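PDB 6R5T: periplasmic beta-glucosidase from Pseudomonas aeruginosa, which probably hydrolyses terminal, non-reducing beta-D-glucosyl residues and releases beta-D-glucose, as a glycoside hydrolase family 3 enzyme of the periplasm. Local coordinates for residues S122-M126 / M156-Y160; F142-L148 / L563-F567; V175-Y181 / Y204-Y208. The protein carries 1 engineered substitution. The contacts are given in a common frame with arbitrary orientation. Where two conformers were deposited one is given. Residues are numbered along the deposited sequence.

Interaction 1. Residues S122-M126 / M156-Y160. With BGC (beta-D-glucopyranose), chain C.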
ATOM      1  N   SER A 122       1.995  32.096   5.585  1.00 12.94           N
ATOM      2  CA  SER A 122       1.289  31.056   4.817  1.00 14.64           C
ATOM      3  C   SER A 122       1.540  29.690   5.440  1.00 13.00           C
ATOM      4  O   SER A 122       2.676  29.367   5.779  1.00 13.72           O
ATOM      5  CB  SER A 122       1.696  31.051   3.371  1.00 15.77           C
ATOM      6  OG  SER A 122       0.924  30.046   2.679  1.00 16.55           O
ATOM      7  N   PHE A 123       0.492  28.874   5.415  1.00 15.20           N
ATOM      8  CA  PHE A 123       0.637  27.430   5.709  1.00 13.63           C
ATOM      9  C   PHE A 123       1.123  26.758   4.422  1.00 14.15           C
ATOM     10  O   PHE A 123       0.320  26.176   3.686  1.00 15.67           O
ATOM     11  CB  PHE A 123      -0.697  26.900   6.183  1.00 16.21           C
ATOM     12  CG  PHE A 123      -1.256  27.583   7.409  1.00 18.01           C
ATOM     13  CD1 PHE A 123      -0.477  27.838   8.518  1.00 17.82           C
ATOM     14  CD2 PHE A 123      -2.581  27.932   7.441  1.00 18.13           C
ATOM     15  CE1 PHE A 123      -1.046  28.462   9.623  1.00 17.02           C
ATOM     16  CE2 PHE A 123      -3.137  28.558   8.536  1.00 18.31           C
ATOM     17  CZ  PHE A 123      -2.360  28.795   9.623  1.00 16.34           C
ATOM     18  N   SER A 124       2.389  26.890   4.158  1.00 15.03           N
ATOM     19  CA  SER A 124       3.064  26.499   2.891  0.65 14.68           C
ATOM     20  C   SER A 124       4.557  26.621   3.156  1.00 15.10           C
ATOM     21  O   SER A 124       4.935  27.432   3.990  1.00 15.33           O
ATOM     22  CB  SER A 124       2.601  27.413   1.772  0.65 15.74           C
ATOM     23  OG  SER A 124       3.135  27.101   0.473  0.65 16.99           O
ATOM     24  N   PRO A 125       5.446  25.869   2.491  1.00 13.97           N
ATOM     25  CA  PRO A 125       5.102  24.881   1.455  1.00 13.63           C
ATOM     26  C   PRO A 125       4.635  23.539   2.052  1.00 13.67           C
ATOM     27  O   PRO A 125       5.004  23.160   3.140  1.00 14.13           O
ATOM     28  CB  PRO A 125       6.436  24.689   0.760  1.00 14.71           C
ATOM     29  CG  PRO A 125       7.458  24.882   1.836  1.00 14.35           C
ATOM     30  CD  PRO A 125       6.885  26.004   2.668  1.00 14.62           C
ATOM     31  N   MET A 126       3.829  22.834   1.275  1.00 14.46           N
ATOM     32  CA  MET A 126       3.539  21.413   1.511  1.00 13.55           C
ATOM     33  C   MET A 126       4.629  20.590   0.860  1.00 13.50           C
ATOM     34  O   MET A 126       4.824  20.724  -0.336  1.00 16.97           O
ATOM     35  CB  MET A 126       2.155  21.090   0.928  1.00 13.71           C
ATOM     36  CG  MET A 126       1.645  19.687   1.249  1.00 14.96           C
ATOM     37  SD  MET A 126       2.343  18.459   0.156  1.00 16.27           S
ATOM     38  CE  MET A 126       1.084  17.165   0.265  1.00 18.51           C
ATOM     39  N   MET A 156      11.136  27.407  -1.733  1.00 13.76           N
ATOM     40  CA  MET A 156       9.855  28.014  -1.381  1.00 15.27           C
ATOM     41  C   MET A 156      10.020  28.809  -0.079  1.00 13.92           C
ATOM     42  O   MET A 156       9.573  29.952  -0.025  1.00 13.23           O
ATOM     43  CB  MET A 156       8.802  26.938  -1.134  1.00 15.57           C
ATOM     44  CG  MET A 156       8.368  26.174  -2.395  1.00 18.02           C
ATOM     45  SD  MET A 156       7.282  27.110  -3.450  1.00 19.59           S
ATOM     46  CE  MET A 156       5.853  27.431  -2.427  1.00 22.32           C
ATOM     47  N   VAL A 157      10.639  28.218   0.914  1.00 13.96           N
ATOM     48  CA  VAL A 157      10.834  28.943   2.197  1.00 14.38           C
ATOM     49  C   VAL A 157      11.629  30.236   1.971  1.00 15.39           C
ATOM     50  O   VAL A 157      11.231  31.304   2.460  1.00 15.86           O
ATOM     51  CB  VAL A 157      11.521  28.049   3.213  1.00 13.55           C
ATOM     52  CG1 VAL A 157      11.954  28.823   4.434  1.00 14.86           C
ATOM     53  CG2 VAL A 157      10.585  26.910   3.604  1.00 15.13           C
ATOM     54  N   ARG A 158      12.746  30.146   1.278  1.00 16.11           N
ATOM     55  CA  ARG A 158      13.594  31.342   1.032  1.00 16.60           C
ATOM     56  C   ARG A 158      12.837  32.394   0.252  1.00 16.89           C
ATOM     57  O   ARG A 158      12.983  33.632   0.552  1.00 18.44           O
ATOM     58  CB  ARG A 158      14.906  30.921   0.397  1.00 18.84           C
ATOM     59  CG  ARG A 158      15.804  30.135   1.341  1.00 24.72           C
ATOM     60  CD  ARG A 158      17.184  29.918   0.750  1.00 29.76           C
ATOM     61  NE  ARG A 158      17.149  29.068  -0.421  1.00 39.43           N
ATOM     62  CZ  ARG A 158      17.270  27.733  -0.441  1.00 40.29           C
ATOM     63  NH1 ARG A 158      17.460  27.027   0.665  1.00 44.56           N
ATOM     64  NH2 ARG A 158      17.201  27.116  -1.605  1.00 41.68           N
ATOM     65  N   ALA A 159      12.044  31.992  -0.739  1.00 15.48           N
ATOM     66  CA  ALA A 159      11.302  32.939  -1.579  1.00 14.75           C
ATOM     67  C   ALA A 159      10.219  33.641  -0.772  1.00 15.89           C
ATOM     68  O   ALA A 159      10.002  34.860  -0.962  1.00 17.16           O
ATOM     69  CB  ALA A 159      10.779  32.216  -2.786  1.00 17.23           C
ATOM     70  N   TYR A 160       9.524  32.922   0.100  1.00 15.66           N
ATOM     71  CA  TYR A 160       8.470  33.531   0.936  1.00 15.73           C
ATOM     72  C   TYR A 160       9.089  34.517   1.912  1.00 15.67           C
ATOM     73  O   TYR A 160       8.555  35.638   2.064  1.00 17.69           O
ATOM     74  CB  TYR A 160       7.697  32.473   1.729  1.00 14.63           C
ATOM     75  CG  TYR A 160       6.720  31.596   0.968  1.00 16.59           C
ATOM     76  CD1 TYR A 160       5.941  32.055  -0.070  1.00 16.99           C
ATOM     77  CD2 TYR A 160       6.463  30.308   1.405  1.00 19.24           C
ATOM     78  CE1 TYR A 160       4.965  31.290  -0.675  1.00 17.70           C
ATOM     79  CE2 TYR A 160       5.514  29.501   0.776  1.00 19.89           C
ATOM     80  CZ  TYR A 160       4.731  30.004  -0.235  1.00 18.57           C
ATOM     81  OH  TYR A 160       3.761  29.251  -0.837  1.00 19.02           O
TER
HETATM   82  C2  BGC C   1      -4.187  23.691   6.005  1.00 24.31           C
HETATM   83  C3  BGC C   1      -5.200  23.957   7.137  1.00 26.51           C
HETATM   84  C4  BGC C   1      -6.435  23.072   6.816  1.00 26.68           C
HETATM   85  C5  BGC C   1      -5.947  21.613   6.833  1.00 26.59           C
HETATM   86  C6  BGC C   1      -7.035  20.624   6.476  1.00 26.36           C
HETATM   87  C1  BGC C   1      -3.862  22.193   5.963  1.00 23.39           C
HETATM   88  O1  BGC C   1      -3.044  22.048   4.844  1.00 21.73           O
HETATM   89  O2  BGC C   1      -2.962  24.403   6.136  1.00 23.90           O
HETATM   90  O3  BGC C   1      -5.589  25.344   7.094  1.00 27.70           O
HETATM   91  O4  BGC C   1      -7.402  23.282   7.858  1.00 27.37           O
HETATM   92  O5  BGC C   1      -5.054  21.434   5.773  1.00 23.06           O
HETATM   93  O6  BGC C   1      -6.520  19.289   6.546  1.00 24.20           O
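This contact belongs to the TIM-type barrel of the family 3 N-terminal domain. It packs a barrel helix, 146-161, against the loop that follows barrel strand 121-122. Helix and strand are joined through this loop, so the contact lies within one strand-loop-helix unit. Met156 comes first. Met156 CB lies 3.8 Å from Pro125 CB, and these two residues also have the closest CA atoms, 6.4 Å apart. Met156 CE reaches to 4.0 Å from Ser124 OG. One residue on, Val157 touches the other end of the proline ring, which follows a cis peptide bond in the loop; Val157 CG2 is 3.9 Å from Pro125 CD. Tyr160, one turn after Met156, faces the loop again. Pro125 N lies near the plane of the Tyr160 ring at its edge, 4.0 Å from Tyr160 CE2. Tyr160 CE2 also packs on Pro125 CD at 4.2 Å. On the other side of the loop backbone, Phe123 points away from the helix and lines the glycan pocket; its CB is 3.4 Å from O2 of the bound glucose. The one hydrogen bond between the two segments closes the buried contact: Ser124 OG lies 2.6 Å from Tyr160 OH.

Interaction 2. Residues F142-L148 / L563-F567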
ATOM      1  N   PHE A 142       5.167  18.082  -4.493  1.00 13.62           N
ATOM      2  CA  PHE A 142       6.097  18.214  -5.623  1.00 13.02           C
ATOM      3  C   PHE A 142       6.416  16.859  -6.240  1.00 12.84           C
ATOM      4  O   PHE A 142       7.322  16.787  -7.057  1.00 13.59           O
ATOM      5  CB  PHE A 142       7.355  18.934  -5.180  1.00 14.55           C
ATOM      6  CG  PHE A 142       7.172  20.356  -4.737  1.00 15.18           C
ATOM      7  CD1 PHE A 142       6.529  21.279  -5.544  1.00 16.25           C
ATOM      8  CD2 PHE A 142       7.707  20.782  -3.541  1.00 17.55           C
ATOM      9  CE1 PHE A 142       6.450  22.622  -5.177  1.00 18.33           C
ATOM     10  CE2 PHE A 142       7.578  22.115  -3.151  1.00 18.49           C
ATOM     11  CZ  PHE A 142       6.981  23.030  -3.985  1.00 18.46           C
ATOM     12  N   GLY A 143       5.648  15.817  -5.884  1.00 13.03           N
ATOM     13  CA  GLY A 143       5.779  14.480  -6.481  1.00 12.16           C
ATOM     14  C   GLY A 143       6.518  13.533  -5.559  1.00 12.02           C
ATOM     15  O   GLY A 143       6.385  13.647  -4.332  1.00 12.00           O
ATOM     16  N   GLU A 144       7.168  12.545  -6.158  1.00 11.36           N
ATOM     17  CA  GLU A 144       7.590  11.358  -5.411  1.00 11.22           C
ATOM     18  C   GLU A 144       9.062  11.425  -5.011  1.00 11.53           C
ATOM     19  O   GLU A 144       9.482  10.511  -4.315  1.00 11.24           O
ATOM     20  CB  GLU A 144       7.343  10.093  -6.233  1.00 11.89           C
ATOM     21  CG  GLU A 144       8.269   9.837  -7.420  1.00 12.65           C
ATOM     22  CD  GLU A 144       7.725   8.797  -8.411  1.00 12.72           C
ATOM     23  OE1 GLU A 144       6.468   8.617  -8.524  1.00 12.28           O
ATOM     24  OE2 GLU A 144       8.541   8.199  -9.168  1.00 13.02           O
ATOM     25  N   ASP A 145       9.810  12.408  -5.479  1.00 11.27           N
ATOM     26  CA  ASP A 145      11.271  12.338  -5.253  1.00 11.66           C
ATOM     27  C   ASP A 145      11.760  13.160  -4.065  1.00 11.78           C
ATOM     28  O   ASP A 145      11.472  14.358  -3.968  1.00 13.44           O
ATOM     29  CB  ASP A 145      12.042  12.783  -6.484  1.00 12.89           C
ATOM     30  CG  ASP A 145      13.531  12.576  -6.258  1.00 13.70           C
ATOM     31  OD1 ASP A 145      13.968  11.405  -6.051  1.00 16.71           O
ATOM     32  OD2 ASP A 145      14.227  13.603  -6.314  1.00 14.72           O
ATOM     33  N   THR A 146      12.586  12.524  -3.262  1.00 12.16           N
ATOM     34  CA  THR A 146      13.091  13.171  -2.017  1.00 12.55           C
ATOM     35  C   THR A 146      14.045  14.312  -2.380  1.00 12.99           C
ATOM     36  O   THR A 146      13.981  15.371  -1.768  1.00 13.44           O
ATOM     37  CB  THR A 146      13.757  12.125  -1.146  1.00 13.81           C
ATOM     38  OG1 THR A 146      12.821  11.087  -0.872  1.00 14.24           O
ATOM     39  CG2 THR A 146      14.284  12.746   0.110  1.00 14.22           C
ATOM     40  N   TYR A 147      14.975  14.090  -3.309  1.00 13.09           N
ATOM     41  CA  TYR A 147      15.943  15.118  -3.730  1.00 13.18           C
ATOM     42  C   TYR A 147      15.228  16.367  -4.232  1.00 12.34           C
ATOM     43  O   TYR A 147      15.503  17.530  -3.782  1.00 13.64           O
ATOM     44  CB  TYR A 147      16.974  14.534  -4.687  1.00 13.29           C
ATOM     45  CG  TYR A 147      18.023  15.490  -5.144  1.00 15.43           C
ATOM     46  CD1 TYR A 147      17.824  16.283  -6.243  1.00 17.54           C
ATOM     47  CD2 TYR A 147      19.222  15.564  -4.475  1.00 21.99           C
ATOM     48  CE1 TYR A 147      18.769  17.231  -6.639  1.00 21.17           C
ATOM     49  CE2 TYR A 147      20.197  16.457  -4.892  1.00 23.03           C
ATOM     50  CZ  TYR A 147      19.975  17.289  -5.951  1.00 25.93           C
ATOM     51  OH  TYR A 147      21.075  18.059  -6.267  1.00 30.06           O
ATOM     52  N   LEU A 148      14.355  16.199  -5.208  1.00 12.63           N
ATOM     53  CA  LEU A 148      13.709  17.328  -5.853  1.00 12.90           C
ATOM     54  C   LEU A 148      12.803  18.018  -4.806  1.00 12.44           C
ATOM     55  O   LEU A 148      12.828  19.261  -4.749  1.00 13.39           O
ATOM     56  CB  LEU A 148      12.911  16.838  -7.053  1.00 14.49           C
ATOM     57  CG  LEU A 148      12.163  17.933  -7.781  1.00 15.95           C
ATOM     58  CD1 LEU A 148      13.125  19.020  -8.282  1.00 18.28           C
ATOM     59  CD2 LEU A 148      11.415  17.331  -8.945  1.00 19.19           C
ATOM     60  N   LEU A 563       7.553  14.959 -15.848  1.00 12.25           N
ATOM     61  CA  LEU A 563       6.846  14.384 -14.687  1.00 12.15           C
ATOM     62  C   LEU A 563       7.749  14.337 -13.477  1.00 11.34           C
ATOM     63  O   LEU A 563       8.911  13.920 -13.612  1.00 12.17           O
ATOM     64  CB  LEU A 563       6.304  13.000 -14.991  1.00 11.87           C
ATOM     65  CG  LEU A 563       5.352  12.940 -16.173  1.00 12.60           C
ATOM     66  CD1 LEU A 563       4.919  11.508 -16.365  1.00 12.96           C
ATOM     67  CD2 LEU A 563       4.141  13.871 -15.995  1.00 12.15           C
ATOM     68  N   THR A 564       7.190  14.624 -12.298  1.00 11.46           N
ATOM     69  CA  THR A 564       7.925  14.374 -11.026  1.00 11.76           C
ATOM     70  C   THR A 564       7.246  13.275 -10.209  1.00 11.22           C
ATOM     71  O   THR A 564       7.579  13.097  -9.031  1.00 11.97           O
ATOM     72  CB  THR A 564       8.032  15.647 -10.186  1.00 11.59           C
ATOM     73  OG1 THR A 564       6.734  16.060  -9.730  1.00 12.93           O
ATOM     74  CG2 THR A 564       8.724  16.754 -10.973  1.00 12.70           C
ATOM     75  N   MET A 565       6.249  12.632 -10.794  1.00 11.83           N
ATOM     76  CA  MET A 565       5.595  11.457 -10.164  1.00 11.81           C
ATOM     77  C   MET A 565       5.289  10.493 -11.299  1.00 13.78           C
ATOM     78  O   MET A 565       4.857  10.921 -12.394  1.00 13.44           O
ATOM     79  CB  MET A 565       4.344  11.919  -9.437  1.00 13.57           C
ATOM     80  CG  MET A 565       3.748  10.887  -8.512  1.00 14.72           C
ATOM     81  SD  MET A 565       2.538  11.691  -7.419  1.00 14.82           S
ATOM     82  CE  MET A 565       1.929  10.232  -6.584  1.00 16.77           C
ATOM     83  N   SER A 566       5.545   9.232 -11.057  1.00 11.68           N
ATOM     84  CA  SER A 566       5.346   8.121 -12.026  1.00 13.46           C
ATOM     85  C   SER A 566       3.845   7.980 -12.296  1.00 13.06           C
ATOM     86  O   SER A 566       3.051   8.109 -11.355  1.00 14.06           O
ATOM     87  CB  SER A 566       5.916   6.883 -11.403  1.00 14.70           C
ATOM     88  OG  SER A 566       7.325   6.994 -11.303  1.00 17.36           O
ATOM     89  N   PHE A 567       3.437   7.725 -13.545  1.00 12.38           N
ATOM     90  CA  PHE A 567       2.013   7.532 -13.884  1.00 12.75           C
ATOM     91  C   PHE A 567       1.756   6.040 -13.987  1.00 12.20           C
ATOM     92  O   PHE A 567       2.298   5.393 -14.895  1.00 13.13           O
ATOM     93  CB  PHE A 567       1.644   8.241 -15.179  1.00 12.43           C
ATOM     94  CG  PHE A 567       1.304   9.700 -15.019  1.00 11.67           C
ATOM     95  CD1 PHE A 567       1.991  10.537 -14.166  1.00 12.82           C
ATOM     96  CD2 PHE A 567       0.289  10.262 -15.777  1.00 12.56           C
ATOM     97  CE1 PHE A 567       1.663  11.880 -14.022  1.00 13.86           C
ATOM     98  CE2 PHE A 567       0.010  11.618 -15.673  1.00 14.10           C
ATOM     99  CZ  PHE A 567       0.657  12.430 -14.782  1.00 14.98           C
TER
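Two domains of the family 3 hydrolase meet here. Residues 142-148 belong to the TIM-barrel domain and run into helix 146-161. Residues 563-567 are a loop in the C-terminal domain. The contact is buried, and its polar groups are well matched. Thr564 OG1 donates to the carbonyl O of Phe142 at 2.8 Å. The carbonyl O of Thr564 accepts from Glu144 N at 3.0 Å, nearly in line. Thr564 O also takes a CA-H...O contact from Gly143 CA at 3.4 Å. A CB on Gly143 would collide with this oxygen, and the backbone angles there also favour glycine. The Glu144 carboxylate grips Ser566 with both oxygens. Glu144 OE1 accepts from Ser566 N at 2.8 Å, and Glu144 OE2 from Ser566 OG at 2.7 Å. Glu144 OE2 also accepts from the backbone N of Tyr578. Asp145 serves the helix instead. It is the N-cap residue, and its OD1 is bonded to the hydroxyl of Tyr578. The apolar part is small: Leu148 CD2 packs on Thr564 CG2 at 3.4 Å. The capping bond runs from Leu148 N to Asp145 OD2, 2.8 Å long.

Interaction 3. Residues V175-Y181 / Y204-Y208. With BGC (beta-D-glucopyranose), chain C.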
ATOM      1  N   VAL A 175       5.936  25.346   7.163  1.00 12.46           N
ATOM      2  CA  VAL A 175       6.139  24.113   6.357  1.00 12.28           C
ATOM      3  C   VAL A 175       5.173  23.049   6.894  1.00 12.69           C
ATOM      4  O   VAL A 175       4.939  22.938   8.113  1.00 13.31           O
ATOM      5  CB  VAL A 175       7.591  23.638   6.329  1.00 13.61           C
ATOM      6  CG1 VAL A 175       8.158  23.302   7.695  1.00 13.05           C
ATOM      7  CG2 VAL A 175       7.742  22.470   5.366  1.00 13.26           C
ATOM      8  N   LYS A 176       4.623  22.253   5.973  1.00 12.04           N
ATOM      9  CA  LYS A 176       3.581  21.253   6.375  1.00 12.64           C
ATOM     10  C   LYS A 176       3.755  20.018   5.472  1.00 12.96           C
ATOM     11  O   LYS A 176       4.407  20.120   4.435  1.00 11.89           O
ATOM     12  CB  LYS A 176       2.194  21.877   6.262  1.00 12.31           C
ATOM     13  CG  LYS A 176       1.687  22.154   4.857  1.00 13.51           C
ATOM     14  CD  LYS A 176       0.407  22.946   4.846  1.00 14.37           C
ATOM     15  CE  LYS A 176      -0.216  23.117   3.497  1.00 16.43           C
ATOM     16  NZ  LYS A 176      -1.407  23.997   3.606  1.00 18.44           N
ATOM     17  N   HIS A 177       3.212  18.870   5.854  1.00 12.20           N
ATOM     18  CA  HIS A 177       2.503  18.553   7.085  1.00 12.01           C
ATOM     19  C   HIS A 177       3.418  17.624   7.889  1.00 13.01           C
ATOM     20  O   HIS A 177       3.664  16.501   7.452  1.00 13.52           O
ATOM     21  CB  HIS A 177       1.174  17.871   6.791  1.00 12.89           C
ATOM     22  CG  HIS A 177       0.238  18.652   5.942  1.00 12.90           C
ATOM     23  ND1 HIS A 177       0.228  18.517   4.566  1.00 14.35           N
ATOM     24  CD2 HIS A 177      -0.756  19.511   6.279  1.00 13.32           C
ATOM     25  CE1 HIS A 177      -0.757  19.298   4.115  1.00 13.27           C
ATOM     26  NE2 HIS A 177      -1.335  19.916   5.102  1.00 14.56           N
ATOM     27  N   PHE A 178       3.970  18.079   9.010  1.00 12.21           N
ATOM     28  CA  PHE A 178       5.039  17.333   9.716  1.00 12.10           C
ATOM     29  C   PHE A 178       4.343  16.275  10.551  1.00 11.90           C
ATOM     30  O   PHE A 178       3.699  16.628  11.560  1.00 12.99           O
ATOM     31  CB  PHE A 178       5.821  18.339  10.558  1.00 12.80           C
ATOM     32  CG  PHE A 178       7.077  17.789  11.154  1.00 13.14           C
ATOM     33  CD1 PHE A 178       8.091  17.326  10.356  1.00 13.82           C
ATOM     34  CD2 PHE A 178       7.271  17.806  12.530  1.00 13.49           C
ATOM     35  CE1 PHE A 178       9.282  16.876  10.906  1.00 13.93           C
ATOM     36  CE2 PHE A 178       8.440  17.301  13.091  1.00 14.64           C
ATOM     37  CZ  PHE A 178       9.459  16.840  12.274  1.00 14.72           C
ATOM     38  N   ALA A 179       4.411  14.969  10.186  1.00 11.44           N
ATOM     39  CA  ALA A 179       5.199  14.436   9.081  1.00 11.35           C
ATOM     40  C   ALA A 179       4.503  13.200   8.513  1.00 11.17           C
ATOM     41  O   ALA A 179       3.734  12.546   9.207  1.00 12.28           O
ATOM     42  CB  ALA A 179       6.586  14.051   9.562  1.00 13.80           C
ATOM     43  N   LEU A 180       4.922  12.864   7.279  1.00 12.32           N
ATOM     44  CA  LEU A 180       4.660  11.576   6.596  1.00 11.75           C
ATOM     45  C   LEU A 180       3.223  11.488   6.077  1.00 12.85           C
ATOM     46  O   LEU A 180       2.786  10.387   5.709  1.00 13.14           O
ATOM     47  CB  LEU A 180       4.926  10.385   7.525  1.00 12.36           C
ATOM     48  CG  LEU A 180       6.211  10.381   8.345  1.00 13.37           C
ATOM     49  CD1 LEU A 180       6.366   9.044   9.039  1.00 11.89           C
ATOM     50  CD2 LEU A 180       7.426  10.734   7.521  1.00 13.04           C
ATOM     51  N   TYR A 181       2.510  12.604   6.047  1.00 13.12           N
ATOM     52  CA  TYR A 181       1.055  12.634   5.804  1.00 12.70           C
ATOM     53  C   TYR A 181       0.691  11.969   4.464  1.00 11.34           C
ATOM     54  O   TYR A 181      -0.349  11.313   4.362  1.00 12.90           O
ATOM     55  CB  TYR A 181       0.643  14.095   5.883  1.00 12.61           C
ATOM     56  CG  TYR A 181      -0.813  14.414   5.709  1.00 12.26           C
ATOM     57  CD1 TYR A 181      -1.837  13.670   6.249  1.00 13.54           C
ATOM     58  CD2 TYR A 181      -1.134  15.557   5.016  1.00 13.18           C
ATOM     59  CE1 TYR A 181      -3.171  14.026   6.021  1.00 14.01           C
ATOM     60  CE2 TYR A 181      -2.436  15.962   4.839  1.00 12.59           C
ATOM     61  CZ  TYR A 181      -3.461  15.175   5.311  1.00 13.95           C
ATOM     62  OH  TYR A 181      -4.754  15.585   5.085  1.00 16.06           O
ATOM     63  N   TYR A 204      11.473  10.278   3.590  1.00 13.58           N
ATOM     64  CA  TYR A 204      10.244  11.064   3.881  1.00 14.02           C
ATOM     65  C   TYR A 204      10.556  12.294   4.717  1.00 15.37           C
ATOM     66  O   TYR A 204       9.895  13.306   4.482  1.00 17.12           O
ATOM     67  CB  TYR A 204       9.214  10.182   4.577  1.00 14.43           C
ATOM     68  CG  TYR A 204       8.398   9.353   3.631  1.00 14.94           C
ATOM     69  CD1 TYR A 204       8.843   8.130   3.143  1.00 16.91           C
ATOM     70  CD2 TYR A 204       7.186   9.819   3.155  1.00 16.21           C
ATOM     71  CE1 TYR A 204       8.070   7.394   2.263  1.00 19.67           C
ATOM     72  CE2 TYR A 204       6.402   9.098   2.287  1.00 16.12           C
ATOM     73  CZ  TYR A 204       6.867   7.878   1.806  1.00 17.67           C
ATOM     74  OH  TYR A 204       6.096   7.194   0.912  1.00 18.20           O
ATOM     75  N   LEU A 205      11.524  12.249   5.621  1.00 13.85           N
ATOM     76  CA  LEU A 205      11.799  13.402   6.509  1.00 13.63           C
ATOM     77  C   LEU A 205      12.649  14.495   5.854  1.00 13.95           C
ATOM     78  O   LEU A 205      12.510  15.641   6.261  1.00 15.20           O
ATOM     79  CB  LEU A 205      12.444  12.921   7.803  1.00 14.20           C
ATOM     80  CG  LEU A 205      11.530  12.170   8.748  1.00 13.87           C
ATOM     81  CD1 LEU A 205      12.355  11.547   9.883  1.00 15.72           C
ATOM     82  CD2 LEU A 205      10.449  13.080   9.297  1.00 17.54           C
ATOM     83  N   PRO A 206      13.581  14.242   4.905  1.00 14.74           N
ATOM     84  CA  PRO A 206      14.461  15.296   4.406  1.00 13.71           C
ATOM     85  C   PRO A 206      13.800  16.583   3.918  1.00 14.34           C
ATOM     86  O   PRO A 206      14.383  17.666   4.157  1.00 15.53           O
ATOM     87  CB  PRO A 206      15.304  14.621   3.324  1.00 14.88           C
ATOM     88  CG  PRO A 206      15.380  13.204   3.805  1.00 15.04           C
ATOM     89  CD  PRO A 206      14.012  12.918   4.386  1.00 14.66           C
ATOM     90  N   PRO A 207      12.607  16.583   3.273  1.00 14.70           N
ATOM     91  CA  PRO A 207      12.017  17.861   2.868  1.00 13.60           C
ATOM     92  C   PRO A 207      11.646  18.796   4.029  1.00 13.26           C
ATOM     93  O   PRO A 207      11.806  20.005   3.900  1.00 13.88           O
ATOM     94  CB  PRO A 207      10.776  17.470   2.079  1.00 15.23           C
ATOM     95  CG  PRO A 207      11.150  16.072   1.589  1.00 16.23           C
ATOM     96  CD  PRO A 207      11.882  15.417   2.739  1.00 15.85           C
ATOM     97  N   TYR A 208      11.238  18.211   5.138  1.00 13.31           N
ATOM     98  CA  TYR A 208      10.906  19.049   6.317  1.00 13.18           C
ATOM     99  C   TYR A 208      12.192  19.619   6.894  1.00 14.18           C
ATOM    100  O   TYR A 208      12.213  20.814   7.228  1.00 14.53           O
ATOM    101  CB  TYR A 208      10.131  18.292   7.384  1.00 12.66           C
ATOM    102  CG  TYR A 208       8.947  17.531   6.877  1.00 13.61           C
ATOM    103  CD1 TYR A 208       7.750  18.126   6.532  1.00 14.08           C
ATOM    104  CD2 TYR A 208       9.016  16.166   6.823  1.00 12.30           C
ATOM    105  CE1 TYR A 208       6.695  17.388   6.018  1.00 14.79           C
ATOM    106  CE2 TYR A 208       7.963  15.401   6.353  1.00 14.35           C
ATOM    107  CZ  TYR A 208       6.796  16.003   5.943  1.00 14.54           C
ATOM    108  OH  TYR A 208       5.737  15.232   5.509  1.00 14.67           O
TER
HETATM  109  C2  BGC C   1      -4.187  23.691   6.005  1.00 24.31           C
HETATM  110  C3  BGC C   1      -5.200  23.957   7.137  1.00 26.51           C
HETATM  111  C4  BGC C   1      -6.435  23.072   6.816  1.00 26.68           C
HETATM  112  C5  BGC C   1      -5.947  21.613   6.833  1.00 26.59           C
HETATM  113  C6  BGC C   1      -7.035  20.624   6.476  1.00 26.36           C
HETATM  114  C1  BGC C   1      -3.862  22.193   5.963  1.00 23.39           C
HETATM  115  O1  BGC C   1      -3.044  22.048   4.844  1.00 21.73           O
HETATM  116  O2  BGC C   1      -2.962  24.403   6.136  1.00 23.90           O
HETATM  117  O3  BGC C   1      -5.589  25.344   7.094  1.00 27.70           O
HETATM  118  O4  BGC C   1      -7.402  23.282   7.858  1.00 27.37           O
HETATM  119  O5  BGC C   1      -5.054  21.434   5.773  1.00 23.06           O
HETATM  120  O6  BGC C   1      -6.520  19.289   6.546  1.00 24.20           O
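The ring of Tyr208 is the main bump. It fills a hollow formed by Val175, Phe178, Ala179 and the backbone from Lys176 to Leu180. Phe178 turns its edge to one face of this ring in a T-shaped stack, with centroids 5.3 Å apart and planes at 75°. Ala179 CB sits 3.7 Å from Tyr208 CE2, and Val175 CG2 lies more loosely, 4.5 Å from Tyr208 CD1. At the bottom of the hollow, Leu180 N donates to Tyr208 OH at 3.1 Å. That hydroxyl is also bonded to Asp128 OD1. The hollow lies at the C-terminal end of strand 172-178, a parallel strand of the TIM-type barrel, and helix 206-213 brings the tyrosine to it. The CA-to-CB bonds of Lys176 and His177 point away from 204-208; their side-chain ends hydrogen-bond the glucose. Lys176 NZ donates to glucose O1 at 2.8 Å and O2 at 3.0 Å, while His177 NE2 is hydrogen-bonded to glucose O1 at 2.7 Å. A second fit involves Leu180 with Tyr204 and Leu205. Leu180 CD2 rests against both, 3.5 Å from Tyr204 CB and 4.2 Å from Leu205 CD2. The methyl CD2 of Leu205 also lies 4.0 Å from Ala179 CB.

How the interactions relate
Interactions 1 and 3 both reach the glucose, from neighbouring barrel strands, with centres about 13 Å apart. The loop of 122-126 runs beside strand 172-178: Pro125 O lies 3.0 Å from Lys176 N, probably a hydrogen bond. Phe123 O lies 2.8 Å from Lys176 NZ, so this amine meets both the loop and the sugar. Asp79, Arg137 and Glu486 also hydrogen-bond the glucose. Interaction 2 stands further off: the side chain of Phe142 is about 13 Å from the bound beta-D-glucopyranose (BGC) between nearest atoms. It shares helix 146-161 with interaction 1, and Phe142, in the loop before that helix, packs with CZ 3.8 Å from Met156 CG. It meets interaction 3 through Thr146 CG2 and Pro206 CB, 3.9 Å apart.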